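Phosphoprotein (PDB 3T4R) probably acts, through domains including this C-terminal one, as a non-catalytic polymerase cofactor that stabilises the polymerase on the nucleoprotein-RNA template and binds soluble nucleoprotein. Local coordinates at residues R5-K8 / E9-L12. Numbering follows the deposited sequence.
Sequences RHEK and EKLL
Glu7 and Lys10, three residues apart on helix 4-14, lie side by side with their ends pointing the same way, a worked example of an i, i+3 ion pair. The bond is weak: Lys10 NZ stands 3.4 Å from Glu7 OE1 and only slightly farther, 3.6 Å, from Glu7 OE2, so the ammonium faces both oxygens without settling closely on either. Lys10 bends at its third torsion (chi3 -65°), which brings CE to 3.5 Å from Glu7 OE1, so that methylene as well as ammonium leans on the carboxylate. His6 borders the same group, with Glu7 OE2 in plane at its ring edge, while Lys10 CE approaches the ring obliquely at 4.2 Å from NE2.

The i, i+4 pair Arg5 and Glu9 behaves differently. Their flat ends are turned 32° from each other, yet no salt bridge joins them: Glu9 OE2 meets the aliphatic CG of Arg5 at 3.6 Å, whereas Arg5 NE is 5.5 Å away from that oxygen. Bends at chi2 and chi3 carry the guanidinium off to Asp31, with which NH2 forms a salt bridge.

Beneath these side chains runs the regular i to i+4 bonding of an alpha helix, from Glu9 N on Arg5 O (2.9 Å) to Leu12 N on Lys8 O.

On the inward side, Lys8 extends beyond CG to reach Asp36 by a salt bridge and the carbonyl of Val34 by a hydrogen bond. Within the helical C-terminal domain of the phosphoprotein, helix 4-14 thus packs on helix 19-22, where Leu12 meets Ile22, and on helix 27-33, where Val30 touches Arg5, Lys8 and Glu9, while Lys8 and Leu11, the latter resting on Val34 and Ala42, tie it to the start of helix 36-41 and to the residues flanking it.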
loop_
_atom_site.group_PDB
_atom_site.type_symbol
_atom_site.label_atom_id
_atom_site.label_comp_id
_atom_site.label_asym_id
_atom_site.label_seq_id
_atom_site.Cartn_x
_atom_site.Cartn_y
_atom_site.Cartn_z
ATOM N N ARG A 5 -8.803 -7.339 1.043
ATOM C CA ARG A 5 -8.464 -6.352 -0.012
ATOM C C ARG A 5 -9.103 -4.961 0.280
ATOM O O ARG A 5 -8.446 -3.932 0.248
ATOM C CB ARG A 5 -9.026 -6.866 -1.316
ATOM C CG ARG A 5 -8.571 -6.141 -2.527
ATOM C CD ARG A 5 -7.056 -6.341 -2.698
ATOM N NE ARG A 5 -6.547 -7.545 -3.399
ATOM C CZ ARG A 5 -7.265 -8.570 -3.807
ATOM N NH1 ARG A 5 -8.562 -8.553 -3.630
ATOM N NH2 ARG A 5 -6.696 -9.610 -4.407
ATOM N N HIS A 6 -10.401 -4.974 0.547
ATOM C CA HIS A 6 -11.124 -3.826 0.997
ATOM C C HIS A 6 -10.307 -3.123 2.088
ATOM O O HIS A 6 -10.122 -1.919 2.017
ATOM C CB HIS A 6 -12.459 -4.318 1.543
ATOM C CG HIS A 6 -13.346 -3.239 2.060
ATOM N ND1 HIS A 6 -14.287 -2.611 1.283
ATOM C CD2 HIS A 6 -13.442 -2.685 3.290
ATOM C CE1 HIS A 6 -14.918 -1.711 2.013
ATOM N NE2 HIS A 6 -14.409 -1.722 3.229
ATOM N N GLU A 7 -9.825 -3.846 3.090
ATOM C CA GLU A 7 -9.136 -3.159 4.180
ATOM C C GLU A 7 -7.770 -2.663 3.795
ATOM O O GLU A 7 -7.293 -1.677 4.366
ATOM C CB GLU A 7 -8.985 -4.036 5.395
ATOM C CG GLU A 7 -10.259 -4.473 6.105
ATOM C CD GLU A 7 -11.096 -3.347 6.627
ATOM O OE1 GLU A 7 -10.559 -2.364 7.138
ATOM O OE2 GLU A 7 -12.322 -3.430 6.500
ATOM N N LYS A 8 -7.139 -3.323 2.828
ATOM C CA LYS A 8 -5.888 -2.793 2.230
ATOM C C LYS A 8 -6.086 -1.433 1.441
ATOM O O LYS A 8 -5.270 -0.480 1.584
ATOM C CB LYS A 8 -5.237 -3.858 1.317
ATOM C CG LYS A 8 -4.716 -5.049 2.109
ATOM C CD LYS A 8 -4.019 -6.045 1.247
ATOM C CE LYS A 8 -3.585 -7.084 2.096
ATOM N NZ LYS A 8 -2.717 -8.099 1.381
ATOM N N GLU A 9 -7.143 -1.370 0.649
ATOM C CA GLU A 9 -7.527 -0.160 -0.095
ATOM C C GLU A 9 -7.854 0.987 0.879
ATOM O O GLU A 9 -7.475 2.120 0.663
ATOM C CB GLU A 9 -8.671 -0.475 -1.052
ATOM C CG GLU A 9 -8.242 -1.352 -2.227
ATOM C CD GLU A 9 -9.413 -1.759 -3.133
ATOM O OE1 GLU A 9 -10.423 -1.015 -3.223
ATOM O OE2 GLU A 9 -9.379 -2.866 -3.720
ATOM N N LYS A 10 -8.494 0.665 1.984
ATOM C CA LYS A 10 -8.856 1.631 3.016
ATOM C C LYS A 10 -7.584 2.087 3.704
ATOM O O LYS A 10 -7.496 3.233 4.023
ATOM C CB LYS A 10 -9.785 0.964 4.050
ATOM C CG LYS A 10 -10.259 1.876 5.118
ATOM C CD LYS A 10 -10.938 1.230 6.344
ATOM C CE LYS A 10 -12.222 0.538 5.999
ATOM N NZ LYS A 10 -12.956 0.034 7.216
ATOM N N LEU A 11 -6.599 1.196 3.911
ATOM C CA LEU A 11 -5.348 1.600 4.484
ATOM C C LEU A 11 -4.626 2.549 3.606
ATOM O O LEU A 11 -4.111 3.549 4.064
ATOM C CB LEU A 11 -4.436 0.396 4.699
ATOM C CG LEU A 11 -3.426 0.338 5.828
ATOM C CD1 LEU A 11 -2.199 -0.446 5.496
ATOM C CD2 LEU A 11 -3.059 1.619 6.622
ATOM N N LEU A 12 -4.524 2.225 2.332
ATOM C CA LEU A 12 -3.912 3.125 1.370
ATOM C C LEU A 12 -4.582 4.530 1.415
ATOM O O LEU A 12 -3.898 5.534 1.346
ATOM C CB LEU A 12 -4.025 2.552 -0.029
ATOM C CG LEU A 12 -3.201 1.313 -0.325
ATOM C CD1 LEU A 12 -3.459 0.738 -1.701
ATOM C CD2 LEU A 12 -1.680 1.699 -0.198
#